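Local coordinates for protein-glutamine gamma-glutamyltransferase 2 (Pagrus major, PDB 1G0D) that probably catalyses the calcium-dependent cross-linking of proteins, joining peptide-bound glutamines to lysine side chains or to small primary amines with release of ammonia, at residues C188-V191 and L192-P196; I219-M222 and V223-G227. All blocks are in the same frame, centred on the assembly; numbering follows the deposited sequence.

Contact 1: residues C188-V191 and L192-P196; sequences CFEV and LDNSP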
loop_
_atom_site.group_PDB
_atom_site.type_symbol
_atom_site.label_atom_id
_atom_site.label_comp_id
_atom_site.label_asym_id
_atom_site.label_seq_id
_atom_site.Cartn_x
_atom_site.Cartn_y
_atom_site.Cartn_z
ATOM N N CYS A 188 -4.064 -14.030 -6.893
ATOM C CA CYS A 188 -2.778 -13.789 -6.279
ATOM C C CYS A 188 -1.784 -14.794 -6.841
ATOM O O CYS A 188 -0.709 -14.379 -7.236
ATOM C CB CYS A 188 -2.877 -13.887 -4.766
ATOM S SG CYS A 188 -3.654 -12.452 -4.031
ATOM N N PHE A 189 -2.132 -16.088 -6.899
ATOM C CA PHE A 189 -1.245 -17.128 -7.475
ATOM C C PHE A 189 -1.068 -16.938 -8.978
ATOM O O PHE A 189 -0.110 -17.430 -9.549
ATOM C CB PHE A 189 -1.778 -18.551 -7.230
ATOM C CG PHE A 189 -1.550 -19.052 -5.823
ATOM C CD1 PHE A 189 -2.623 -19.241 -4.954
ATOM C CD2 PHE A 189 -0.259 -19.223 -5.333
ATOM C CE1 PHE A 189 -2.414 -19.577 -3.613
ATOM C CE2 PHE A 189 -0.040 -19.561 -3.994
ATOM C CZ PHE A 189 -1.117 -19.734 -3.128
ATOM N N GLU A 190 -1.993 -16.218 -9.610
ATOM C CA GLU A 190 -1.922 -15.923 -11.044
ATOM C C GLU A 190 -0.847 -14.855 -11.299
ATOM O O GLU A 190 -0.157 -14.842 -12.321
ATOM C CB GLU A 190 -3.273 -15.400 -11.516
ATOM C CG GLU A 190 -3.478 -15.571 -12.993
ATOM C CD GLU A 190 -4.737 -14.912 -13.522
ATOM O OE1 GLU A 190 -4.900 -14.964 -14.753
ATOM O OE2 GLU A 190 -5.551 -14.347 -12.750
ATOM N N VAL A 191 -0.729 -13.922 -10.367
ATOM C CA VAL A 191 0.280 -12.885 -10.471
ATOM C C VAL A 191 1.644 -13.582 -10.361
ATOM O O VAL A 191 2.601 -13.208 -11.023
ATOM C CB VAL A 191 0.150 -11.861 -9.307
ATOM C CG1 VAL A 191 1.295 -10.861 -9.356
ATOM C CG2 VAL A 191 -1.188 -11.131 -9.399
ATOM N N LEU A 192 1.729 -14.620 -9.536
ATOM C CA LEU A 192 2.997 -15.311 -9.361
ATOM C C LEU A 192 3.273 -16.141 -10.613
ATOM O O LEU A 192 4.430 -16.338 -11.006
ATOM C CB LEU A 192 2.935 -16.219 -8.116
ATOM C CG LEU A 192 3.182 -15.665 -6.684
ATOM C CD1 LEU A 192 2.980 -16.756 -5.628
ATOM C CD2 LEU A 192 4.604 -15.096 -6.584
ATOM N N ASP A 193 2.203 -16.602 -11.264
ATOM C CA ASP A 193 2.325 -17.449 -12.463
ATOM C C ASP A 193 2.662 -16.734 -13.758
ATOM O O ASP A 193 3.063 -17.367 -14.730
ATOM C CB ASP A 193 1.031 -18.234 -12.699
ATOM C CG ASP A 193 0.779 -19.312 -11.650
ATOM O OD1 ASP A 193 -0.352 -19.850 -11.616
ATOM O OD2 ASP A 193 1.699 -19.624 -10.861
ATOM N N ASN A 194 2.496 -15.421 -13.765
ATOM C CA ASN A 194 2.747 -14.617 -14.956
ATOM C C ASN A 194 4.004 -13.795 -14.869
ATOM O O ASN A 194 4.237 -12.888 -15.687
ATOM C CB ASN A 194 1.559 -13.698 -15.201
ATOM C CG ASN A 194 0.389 -14.444 -15.750
ATOM O OD1 ASN A 194 0.368 -14.748 -16.926
ATOM N ND2 ASN A 194 -0.584 -14.768 -14.909
ATOM N N SER A 195 4.817 -14.097 -13.872
ATOM C CA SER A 195 6.034 -13.347 -13.718
ATOM C C SER A 195 7.091 -13.907 -14.649
ATOM O O SER A 195 7.031 -15.054 -15.083
ATOM C CB SER A 195 6.521 -13.379 -12.261
ATOM O OG SER A 195 7.173 -14.597 -11.913
ATOM N N PRO A 196 8.070 -13.076 -14.988
ATOM C CA PRO A 196 9.164 -13.472 -15.871
ATOM C C PRO A 196 9.778 -14.806 -15.506
ATOM O O PRO A 196 10.043 -15.648 -16.374
ATOM C CB PRO A 196 10.158 -12.340 -15.719
ATOM C CG PRO A 196 9.275 -11.145 -15.431
ATOM C CD PRO A 196 8.158 -11.659 -14.593
HETATM O O HOH W 1 -2.975 -16.041 -16.136
#

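Contact 2: residues I219-M222 and V223-G227; sequences ITAM and VNSNG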
loop_
_atom_site.group_PDB
_atom_site.type_symbol
_atom_site.label_atom_id
_atom_site.label_comp_id
_atom_site.label_asym_id
_atom_site.label_seq_id
_atom_site.Cartn_x
_atom_site.Cartn_y
_atom_site.Cartn_z
ATOM N N ILE A 219 6.122 -10.297 -5.910
ATOM C CA ILE A 219 4.861 -9.562 -5.888
ATOM C C ILE A 219 5.147 -8.082 -6.021
ATOM O O ILE A 219 4.506 -7.391 -6.788
ATOM C CB ILE A 219 4.104 -9.796 -4.570
ATOM C CG1 ILE A 219 3.569 -11.222 -4.530
ATOM C CG2 ILE A 219 2.955 -8.836 -4.451
ATOM C CD1 ILE A 219 2.751 -11.577 -5.766
ATOM N N THR A 220 6.117 -7.580 -5.274
ATOM C CA THR A 220 6.420 -6.165 -5.358
ATOM C C THR A 220 6.794 -5.746 -6.780
ATOM O O THR A 220 6.475 -4.635 -7.239
ATOM C CB THR A 220 7.543 -5.835 -4.422
ATOM O OG1 THR A 220 7.084 -6.050 -3.094
ATOM C CG2 THR A 220 7.936 -4.398 -4.527
ATOM N N ALA A 221 7.451 -6.657 -7.492
ATOM C CA ALA A 221 7.886 -6.377 -8.854
ATOM C C ALA A 221 6.754 -6.392 -9.880
ATOM O O ALA A 221 6.764 -5.606 -10.838
ATOM C CB ALA A 221 8.971 -7.362 -9.245
ATOM N N MET A 222 5.772 -7.263 -9.677
ATOM C CA MET A 222 4.651 -7.383 -10.614
ATOM C C MET A 222 3.557 -6.323 -10.507
ATOM O O MET A 222 2.804 -6.102 -11.467
ATOM C CB MET A 222 4.022 -8.759 -10.474
ATOM C CG MET A 222 4.938 -9.871 -10.938
ATOM S SD MET A 222 4.809 -10.104 -12.719
ATOM C CE MET A 222 2.955 -9.893 -12.938
ATOM N N VAL A 223 3.461 -5.676 -9.347
ATOM C CA VAL A 223 2.427 -4.660 -9.147
ATOM C C VAL A 223 2.490 -3.517 -10.134
ATOM O O VAL A 223 1.456 -3.067 -10.619
ATOM C CB VAL A 223 2.451 -4.109 -7.726
ATOM C CG1 VAL A 223 1.392 -3.013 -7.550
ATOM C CG2 VAL A 223 2.200 -5.242 -6.778
ATOM N N ASN A 224 3.687 -3.039 -10.441
ATOM C CA ASN A 224 3.781 -1.973 -11.408
ATOM C C ASN A 224 4.977 -2.061 -12.331
ATOM O O ASN A 224 4.825 -2.019 -13.535
ATOM C CB ASN A 224 3.785 -0.622 -10.714
ATOM C CG ASN A 224 4.042 0.525 -11.678
ATOM O OD1 ASN A 224 4.876 1.391 -11.437
ATOM N ND2 ASN A 224 3.316 0.531 -12.777
ATOM N N SER A 225 6.168 -2.208 -11.775
ATOM C CA SER A 225 7.361 -2.230 -12.605
ATOM C C SER A 225 7.316 -3.113 -13.843
ATOM O O SER A 225 7.880 -2.731 -14.881
ATOM C CB SER A 225 8.595 -2.582 -11.768
ATOM O OG SER A 225 8.792 -3.972 -11.731
ATOM N N ASN A 226 6.677 -4.284 -13.760
ATOM C CA ASN A 226 6.622 -5.169 -14.926
ATOM C C ASN A 226 5.633 -4.603 -15.922
ATOM O O ASN A 226 4.417 -4.617 -15.692
ATOM C CB ASN A 226 6.232 -6.584 -14.526
ATOM C CG ASN A 226 6.130 -7.512 -15.713
ATOM O OD1 ASN A 226 5.441 -7.220 -16.699
ATOM N ND2 ASN A 226 6.816 -8.642 -15.633
ATOM N N GLY A 227 6.179 -4.108 -17.036
ATOM C CA GLY A 227 5.385 -3.478 -18.079
ATOM C C GLY A 227 4.453 -4.287 -18.974
ATOM O O GLY A 227 3.423 -3.752 -19.421
#

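Contact 1: residues C188-V191 and L192-P196
Glu-190 and Asn-194 run side by side in the same direction at the C-terminal end of helix 184-193, their carboxylate and amide planes turned 57° apart. Asn-194, the first residue to leave helical geometry, has CG anti to its own carbonyl carbon (chi1 -75°). This folds the amide back over the last turn, where ND2 donates to the backbone O of Glu-190 at 2.6 Å, coming in tilted from the carbonyl plane. The backbone N of Asn-194 adds a weak bond to the same oxygen, so one carbonyl near the helix end is gripped by both main chain and side chain. Asn-194 ND2 also lies 3.6 Å from Glu-190 CG, alongside the extended glutamate chain, and a water bridges the carboxylate and the amide, donating to Glu-190 OE1 at 2.6 Å and accepting from Asn-194 ND2 at 3.0 Å. Glu-190 OE2 binds Ser-260, and Asn-194 OD1 accepts from Arg-229. Replacing this asparagine by an alanine would probably leave the Glu-190 carbonyl without its stronger donor and cost the water and Arg-229 their amide partner.

One position earlier, Asp-193 N bonds to Phe-189 O at 3.0 Å, while the short side chain sets its two oxygens against different bases, OD1 to Lys-64 and OD2 to Arg-209, giving each a charged partner. The apolar flank is carried by Phe-189 and Leu-192, which also point the same way; Phe-189 CD2 meets Leu-192 CD1 at 4.1 Å, the methyl standing obliquely to the ring. Phe-189 also packs on helix 272-286 of the transglutaminase catalytic core. The division is that of an amphipathic helix end: hydrocarbon faces the core, while amide, water and paired charges satisfy polar groups where the regular helical bonding runs out.

Contact 2: residues I219-M222 and V223-G227
Val-223 meets Ile-219 one turn back, its N donating to Ile-219 O at 3.3 Å. With CG2 beside its backbone N, the valine brings that methyl close to Ile-219 O, at 3.2 Å, while it just touches Ile-219 CG2 at 4.3 Å; the two branched side chains suit this buried flank. Asn-224 points away from the preceding turn and donates from ND2 to the backbone O of Leu-232. Ser-225 then bends back: with OG set between its backbone N and carbonyl carbon (chi1 89°), the hydroxyl donates at 2.8 Å to a lone pair of Ala-221 O, in the carbonyl plane. The same oxygen receives Asn-226 N at 3.2 Å, so a short polar residue and a main-chain N-H together hold the carbonyl as the chain runs on into the loop. Asn-226 lies alongside Met-222, ND2 3.8 Å from SD, while its OD1 accepts from the backbone N of Arg-229. Backbone bonds join Met-222 to Val-231 and Val-223 to Leu-232 of strand 232-234. In the catalytic core, Ile-219 and Val-223 face helix 272-286, which begins with the active-site Cys-272, and Ile-219 and Met-222 also reach helix 184-193.

How the contacts relate
Contact 1 comes first along the chain, at the end of helix 184-193; contact 2 follows at the end of helix 212-223. Helix 196-200 starts at the last residue of contact 1, and helix 202-208 lies between the two. Their centres are about 10 Å apart and they touch directly: Val-191 CG1 packs on Met-222 CB at 3.6 Å, and Pro-196 CD on Asn-226 ND2 at 3.5 Å. Cys-188 and Ile-219 both touch Val-282 of helix 272-286, so three helices of the catalytic core share an apolar interface. The Thr-220 side chain is about 6 Å from that of active-site Asp-355; contact 1 lies away from the active site and the probable calcium and GTP sites.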